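Local coordinates for protein hyaluronidase-phage associated (Streptococcus pyogenes, PDB 2WB3) that cleaves hyaluronan as a lyase of a streptococcal phage tail fibre, probably clearing the host capsule for infection, at residues His48-Pro51 with Tyr57-Asn60; Met95-Ile98 with Lys103-Phe106; Val128-Ser133 with Ala137-Tyr142. All coordinates share one frame; numbering follows the deposited sequence.

Contact 1: His48-Pro51 with Tyr57-Asn60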
loop_
_atom_site.group_PDB
_atom_site.type_symbol
_atom_site.label_atom_id
_atom_site.label_comp_id
_atom_site.label_asym_id
_atom_site.label_seq_id
_atom_site.Cartn_x
_atom_site.Cartn_y
_atom_site.Cartn_z
ATOM N N HIS A 48 11.040 16.619 8.743
ATOM C CA HIS A 48 11.760 17.109 7.572
ATOM C C HIS A 48 13.227 17.194 7.988
ATOM O O HIS A 48 13.514 17.807 8.988
ATOM C CB HIS A 48 11.296 18.498 7.197
ATOM C CG HIS A 48 12.120 19.084 6.095
ATOM N ND1 HIS A 48 13.290 19.751 6.349
ATOM C CD2 HIS A 48 12.032 18.983 4.745
ATOM C CE1 HIS A 48 13.878 20.078 5.208
ATOM N NE2 HIS A 48 13.138 19.626 4.218
ATOM N N GLU A 49 14.119 16.654 7.167
ATOM C CA GLU A 49 15.567 16.727 7.366
ATOM C C GLU A 49 16.205 17.533 6.214
ATOM O O GLU A 49 15.915 17.304 5.057
ATOM C CB GLU A 49 16.128 15.304 7.357
ATOM C CG GLU A 49 17.573 15.203 7.846
ATOM C CD GLU A 49 18.160 13.835 7.631
ATOM O OE1 GLU A 49 17.415 12.835 7.733
ATOM O OE2 GLU A 49 19.382 13.767 7.362
ATOM N N ASN A 50 17.013 18.528 6.536
ATOM C CA ASN A 50 17.785 19.241 5.513
ATOM C C ASN A 50 18.527 18.207 4.653
ATOM O O ASN A 50 19.224 17.325 5.181
ATOM C CB ASN A 50 18.736 20.223 6.206
ATOM C CG ASN A 50 19.335 21.262 5.238
ATOM O OD1 ASN A 50 19.302 21.087 4.007
ATOM N ND2 ASN A 50 19.780 22.381 5.792
ATOM N N PRO A 51 18.298 18.222 3.317
ATOM C CA PRO A 51 19.063 17.299 2.483
ATOM C C PRO A 51 20.559 17.712 2.394
ATOM O O PRO A 51 21.356 16.951 1.878
ATOM C CB PRO A 51 18.473 17.503 1.086
ATOM C CG PRO A 51 17.877 18.864 1.096
ATOM C CD PRO A 51 17.345 19.039 2.535
ATOM N N TYR A 57 20.051 26.018 2.946
ATOM C CA TYR A 57 19.697 25.326 1.736
ATOM C C TYR A 57 18.182 25.043 1.592
ATOM O O TYR A 57 17.631 25.109 0.466
ATOM C CB TYR A 57 20.385 23.999 1.732
ATOM C CG TYR A 57 20.287 23.257 0.428
ATOM C CD1 TYR A 57 21.112 23.604 -0.639
ATOM C CD2 TYR A 57 19.403 22.186 0.261
ATOM C CE1 TYR A 57 21.057 22.937 -1.809
ATOM C CE2 TYR A 57 19.361 21.491 -0.921
ATOM C CZ TYR A 57 20.185 21.877 -1.956
ATOM O OH TYR A 57 20.179 21.203 -3.156
ATOM N N ASP A 58 17.534 24.704 2.716
ATOM C CA ASP A 58 16.100 24.266 2.734
ATOM C C ASP A 58 15.169 25.374 3.227
ATOM O O ASP A 58 14.091 25.103 3.803
ATOM C CB ASP A 58 15.972 23.008 3.623
ATOM C CG ASP A 58 16.465 23.231 5.056
ATOM O OD1 ASP A 58 16.922 24.351 5.436
ATOM O OD2 ASP A 58 16.308 22.298 5.856
ATOM N N GLU A 59 15.569 26.648 3.040
ATOM C CA GLU A 59 14.768 27.736 3.542
ATOM C C GLU A 59 13.316 27.832 2.982
ATOM O O GLU A 59 12.445 28.431 3.648
ATOM C CB GLU A 59 15.470 29.063 3.337
ATOM C CG GLU A 59 15.700 29.420 1.888
ATOM C CD GLU A 59 16.313 30.818 1.772
ATOM O OE1 GLU A 59 16.968 31.249 2.749
ATOM O OE2 GLU A 59 16.110 31.492 0.737
ATOM N N ASN A 60 13.053 27.269 1.815
ATOM C CA ASN A 60 11.663 27.242 1.313
ATOM C C ASN A 60 10.903 25.952 1.660
ATOM O O ASN A 60 9.724 25.816 1.261
ATOM C CB ASN A 60 11.598 27.406 -0.208
ATOM C CG ASN A 60 12.132 28.747 -0.685
ATOM O OD1 ASN A 60 13.119 28.791 -1.414
ATOM N ND2 ASN A 60 11.547 29.815 -0.223
#

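Contact 2: Met95-Ile98 with Lys103-Phe106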
loop_
_atom_site.group_PDB
_atom_site.type_symbol
_atom_site.label_atom_id
_atom_site.label_comp_id
_atom_site.label_asym_id
_atom_site.label_seq_id
_atom_site.Cartn_x
_atom_site.Cartn_y
_atom_site.Cartn_z
ATOM N N MET A 95 -3.770 23.208 22.196
ATOM C CA MET A 95 -4.273 22.878 20.862
ATOM C C MET A 95 -3.157 23.016 19.771
ATOM O O MET A 95 -3.134 22.262 18.783
ATOM C CB MET A 95 -5.470 23.777 20.547
ATOM C CG MET A 95 -6.574 23.770 21.634
ATOM S SD MET A 95 -7.175 22.111 21.987
ATOM C CE MET A 95 -8.020 21.758 20.495
ATOM N N LEU A 96 -2.256 23.974 19.975
ATOM C CA LEU A 96 -1.132 24.239 19.069
ATOM C C LEU A 96 0.056 24.578 19.976
ATOM O O LEU A 96 -0.015 25.509 20.813
ATOM C CB LEU A 96 -1.450 25.397 18.079
ATOM C CG LEU A 96 -0.212 25.977 17.346
ATOM C CD1 LEU A 96 0.390 24.865 16.486
ATOM C CD2 LEU A 96 -0.536 27.230 16.522
ATOM N N ARG A 97 1.113 23.779 19.889
ATOM C CA ARG A 97 2.277 24.011 20.702
ATOM C C ARG A 97 3.519 24.096 19.831
ATOM O O ARG A 97 3.844 23.156 19.152
ATOM C CB ARG A 97 2.443 22.870 21.696
ATOM C CG ARG A 97 3.605 23.077 22.657
ATOM C CD ARG A 97 3.495 22.092 23.822
ATOM N NE ARG A 97 4.662 22.139 24.672
ATOM C CZ ARG A 97 5.035 21.164 25.514
ATOM N NH1 ARG A 97 4.320 20.034 25.639
ATOM N NH2 ARG A 97 6.140 21.319 26.239
ATOM N N ILE A 98 4.213 25.222 19.853
ATOM C CA ILE A 98 5.361 25.384 18.934
ATOM C C ILE A 98 6.630 25.533 19.740
ATOM O O ILE A 98 6.709 26.421 20.588
ATOM C CB ILE A 98 5.172 26.575 18.009
ATOM C CG1 ILE A 98 3.960 26.337 17.071
ATOM C CG2 ILE A 98 6.497 26.872 17.245
ATOM C CD1 ILE A 98 3.586 27.576 16.248
ATOM N N LYS A 103 12.320 23.931 23.455
ATOM C CA LYS A 103 11.783 24.969 24.327
ATOM C C LYS A 103 10.557 25.596 23.717
ATOM O O LYS A 103 10.607 25.988 22.575
ATOM C CB LYS A 103 12.796 26.077 24.518
ATOM C CG LYS A 103 14.199 25.585 24.863
ATOM C CD LYS A 103 15.204 26.497 24.148
ATOM C CE LYS A 103 14.775 26.764 22.659
ATOM N NZ LYS A 103 15.514 27.797 21.822
ATOM N N ASP A 104 9.490 25.733 24.509
ATOM C CA ASP A 104 8.249 26.404 24.080
ATOM C C ASP A 104 8.471 27.841 23.603
ATOM O O ASP A 104 9.075 28.656 24.291
ATOM C CB ASP A 104 7.176 26.390 25.194
ATOM C CG ASP A 104 6.676 25.020 25.521
ATOM O OD1 ASP A 104 6.479 24.183 24.648
ATOM O OD2 ASP A 104 6.448 24.763 26.709
ATOM N N LYS A 105 7.951 28.155 22.425
ATOM C CA LYS A 105 8.058 29.471 21.863
ATOM C C LYS A 105 6.699 30.143 21.679
ATOM O O LYS A 105 6.568 31.348 21.797
ATOM C CB LYS A 105 8.769 29.372 20.508
ATOM C CG LYS A 105 10.171 28.803 20.582
ATOM C CD LYS A 105 10.994 29.691 21.446
ATOM C CE LYS A 105 12.485 29.460 21.292
ATOM N NZ LYS A 105 13.243 30.466 22.074
ATOM N N PHE A 106 5.682 29.360 21.350
ATOM C CA PHE A 106 4.348 29.898 21.131
ATOM C C PHE A 106 3.381 28.773 21.373
ATOM O O PHE A 106 3.637 27.657 20.951
ATOM C CB PHE A 106 4.214 30.354 19.653
ATOM C CG PHE A 106 2.860 30.946 19.309
ATOM C CD1 PHE A 106 2.650 32.310 19.374
ATOM C CD2 PHE A 106 1.816 30.150 18.872
ATOM C CE1 PHE A 106 1.418 32.846 19.068
ATOM C CE2 PHE A 106 0.552 30.701 18.560
ATOM C CZ PHE A 106 0.380 32.059 18.654
#

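Contact 3: Val128-Ser133 with Ala137-Tyr142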
loop_
_atom_site.group_PDB
_atom_site.type_symbol
_atom_site.label_atom_id
_atom_site.label_comp_id
_atom_site.label_asym_id
_atom_site.label_seq_id
_atom_site.Cartn_x
_atom_site.Cartn_y
_atom_site.Cartn_z
ATOM N N VAL A 128 -8.956 44.602 22.959
ATOM C CA VAL A 128 -8.735 43.909 24.235
ATOM C C VAL A 128 -9.741 44.385 25.290
ATOM O O VAL A 128 -10.442 45.366 25.078
ATOM C CB VAL A 128 -7.312 44.161 24.801
ATOM C CG1 VAL A 128 -6.279 43.403 24.007
ATOM C CG2 VAL A 128 -6.972 45.628 24.817
ATOM N N LYS A 129 -9.813 43.689 26.416
ATOM C CA LYS A 129 -10.588 44.189 27.557
ATOM C C LYS A 129 -9.772 45.197 28.371
ATOM O O LYS A 129 -8.521 45.199 28.294
ATOM C CB LYS A 129 -11.066 43.023 28.410
ATOM C CG LYS A 129 -12.270 42.342 27.803
ATOM C CD LYS A 129 -12.727 41.131 28.600
ATOM C CE LYS A 129 -14.151 40.758 28.148
ATOM N NZ LYS A 129 -14.743 39.580 28.863
ATOM N N ASP A 130 -10.458 46.064 29.136
ATOM C CA ASP A 130 -9.778 47.026 30.039
ATOM C C ASP A 130 -8.828 46.336 31.001
ATOM O O ASP A 130 -9.174 45.303 31.543
ATOM C CB ASP A 130 -10.789 47.785 30.900
ATOM C CG ASP A 130 -11.673 48.676 30.109
ATOM O OD1 ASP A 130 -11.241 49.212 29.058
ATOM O OD2 ASP A 130 -12.827 48.841 30.575
ATOM N N PRO A 131 -7.652 46.924 31.244
ATOM C CA PRO A 131 -6.681 46.320 32.110
ATOM C C PRO A 131 -7.172 46.272 33.556
ATOM O O PRO A 131 -7.879 47.177 34.005
ATOM C CB PRO A 131 -5.476 47.254 31.984
ATOM C CG PRO A 131 -6.033 48.518 31.667
ATOM C CD PRO A 131 -7.190 48.234 30.762
ATOM N N THR A 132 -6.830 45.213 34.268
ATOM C CA THR A 132 -7.182 45.096 35.684
ATOM C C THR A 132 -5.921 44.727 36.415
ATOM O O THR A 132 -5.971 44.245 37.542
ATOM C CB THR A 132 -8.205 43.979 35.957
ATOM O OG1 THR A 132 -7.610 42.696 35.679
ATOM C CG2 THR A 132 -9.529 44.194 35.155
ATOM N N SER A 133 -4.788 44.932 35.756
ATOM C CA SER A 133 -3.510 44.496 36.281
ATOM C C SER A 133 -2.403 45.301 35.632
ATOM O O SER A 133 -2.570 45.819 34.542
ATOM C CB SER A 133 -3.330 43.007 36.023
ATOM O OG SER A 133 -2.364 42.475 36.884
ATOM N N ALA A 137 -2.428 45.270 28.828
ATOM C CA ALA A 137 -2.407 46.356 27.868
ATOM C C ALA A 137 -3.609 47.280 28.089
ATOM O O ALA A 137 -4.704 46.807 28.442
ATOM C CB ALA A 137 -2.395 45.812 26.448
ATOM N N ALA A 138 -3.413 48.590 27.881
ATOM C CA ALA A 138 -4.453 49.586 28.211
ATOM C C ALA A 138 -5.286 49.867 26.996
ATOM O O ALA A 138 -4.750 49.968 25.919
ATOM C CB ALA A 138 -3.817 50.880 28.748
ATOM N N THR A 139 -6.604 49.962 27.172
ATOM C CA THR A 139 -7.531 50.281 26.072
ATOM C C THR A 139 -7.597 51.794 25.865
ATOM O O THR A 139 -7.177 52.537 26.750
ATOM C CB THR A 139 -8.951 49.799 26.398
ATOM O OG1 THR A 139 -9.291 50.254 27.709
ATOM C CG2 THR A 139 -9.026 48.281 26.398
ATOM N N LYS A 140 -8.136 52.265 24.733
ATOM C CA LYS A 140 -8.324 53.714 24.524
ATOM C C LYS A 140 -9.176 54.210 25.701
ATOM O O LYS A 140 -8.837 55.213 26.343
ATOM C CB LYS A 140 -8.980 54.025 23.179
ATOM N N ASP A 141 -10.230 53.455 26.016
ATOM C CA ASP A 141 -11.092 53.727 27.163
ATOM C C ASP A 141 -10.354 53.989 28.447
ATOM O O ASP A 141 -10.616 55.014 29.066
ATOM C CB ASP A 141 -12.187 52.661 27.355
ATOM C CG ASP A 141 -13.355 52.872 26.407
ATOM O OD1 ASP A 141 -13.320 53.892 25.679
ATOM O OD2 ASP A 141 -14.294 52.040 26.366
ATOM N N TYR A 142 -9.453 53.101 28.864
ATOM C CA TYR A 142 -8.754 53.293 30.138
ATOM C C TYR A 142 -7.905 54.556 30.143
ATOM O O TYR A 142 -7.870 55.269 31.148
ATOM C CB TYR A 142 -7.877 52.100 30.491
ATOM C CG TYR A 142 -7.160 52.164 31.835
ATOM C CD1 TYR A 142 -7.756 51.642 32.994
ATOM C CD2 TYR A 142 -5.868 52.711 31.941
ATOM C CE1 TYR A 142 -7.092 51.671 34.221
ATOM C CE2 TYR A 142 -5.195 52.745 33.167
ATOM C CZ TYR A 142 -5.816 52.220 34.300
ATOM O OH TYR A 142 -5.151 52.239 35.501
HETATM O O HOH W 1 -5.865 44.241 28.479
#

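Contact 1: His48-Pro51 with Tyr57-Asn60
The amide of N50 lies stacked on the carboxylate of D58. Their planes are 19° apart and the two side chains cross at about a right angle. N50 CG is 3.5 Å from D58 CG. D58 OD2 sits closest to the base of the asparagine, with N50 CB at 3.2 Å. No hydrogen bond crosses between the segments: the angles from N50 ND2 to D58 are poor. D58 CG stands between its own backbone N and carbonyl carbon (chi1 58°), which swings the carboxylate across towards N50 and H48.

The imidazole of H48 meets the same oxygen at its edge. H48 CE1 is 3.4 Å from D58 OD2, in the ring plane, while ring and carboxylate are turned 43° apart.

The apolar part is small. P51 CG touches Y57 CE2 at 3.6 Å, near the plane of the phenol ring and at its edge.

The polar ends are held by other partners. N50 OD1 accepts from S52 N. N50 ND2 donates to D54 O and to G77 O of the second subunit, so the amide ties the loop to itself and to the neighbour. D58 OD2 bonds T78 OG1 of the second subunit, Y57 OH bonds E27 of that subunit, and H48 NE2 bonds E38 O of the third.

The contact closes the loop that follows strand 45-49 and precedes strand 64-69. H48 pairs in parallel with strands of the second and third subunits, consistent with the triple-stranded beta-helix of this tail fibre.

Contact 2: Met95-Ile98 with Lys103-Phe106
D104 reaches across to the guanidinium of R97. R97 NE donates to D104 OD1 at 2.7 Å, nearly straight at 169°. The oxygen lies at the edge of the guanidinium, in its plane, and is met on its syn side. R97 NH2 adds two weak bonds to the same carboxylate. The arginine gets there by an extended chain, with CG opposite the backbone N (chi1 -176°). D104 OD1 also bridges R99 NE, so one carboxylate joins two arginines.

K105 follows with its backbone. K105 N donates to I98 O at 2.8 Å, and K105 CB rests 3.6 Å from that oxygen.

F106 N gives I98 O a second, longer bond of 3.2 Å. In return F106 O accepts from I98 N at 2.7 Å. The F106 ring takes I98 CD1 at 4.1 Å from its CD2. L96 CD2 comes to the ring edge at CE2, 4.2 Å away. F114 and S116 of strand 114-116 also touch this ring.

Strand 96-98 pairs in parallel with a strand of the third subunit. Within the chain, strands 96-100 and 103-108 form an antiparallel beta hairpin. K105 and F106 both face I98, which makes a classic beta bulge.

Contact 3: Val128-Ser133 with Ala137-Tyr142
T139 OG1 is set between its backbone N and carbonyl carbon (chi1 49°), where it meets both D130 and the start of the helix. D130 CG lies opposite its own carbonyl carbon (chi1 -66°), which carries the carboxylate over to that hydroxyl. The motif is a helix N-cap. T139 precedes helix 140-152, and its OG1 accepts from Y142 N at 3.1 Å.

The same hydroxyl donates to D130 OD1 at 2.6 Å, nearly along the C-O axis of the acid. The capping group is thus fixed from the preceding loop. D130 OD1 also forms a salt bridge to K135 of the second subunit, as does D141 OD2. That lysine probably eases the repulsion between the two acids.

P131 is the apolar centre. Its CG lies over one face of the Y142 ring, 4.0 Å from the centroid, in a CH-pi contact offset towards the rim. Y142 OH reaches D144 of the third subunit. The methyl CG2 of T139 packs on V128 CG2 at 3.7 Å.

The backbones are joined by one water. It donates to K129 O and to A137 O, at 2.8 Å each.

The three contacts follow one another along an elongated chain and share no elements. Contacts 1 and 3 lie on opposite sides of its centre, with centres 43 Å apart. Contact 2 is nearest the middle, about 10 Å from the chain centre to its own. Contact 1 is buried; the other two are partly buried. Only contact 2 joins two strands, and only there do backbone hydrogen bonds cross between the segments. Contact 1 closes a loop by stacked polar groups whose bonds go largely to other subunits. Contact 3 leads a loop into a helix through a hydroxyl bond, a proline and a water. All three touch the second and third subunits, consistent with an intertwined trimeric tail fibre.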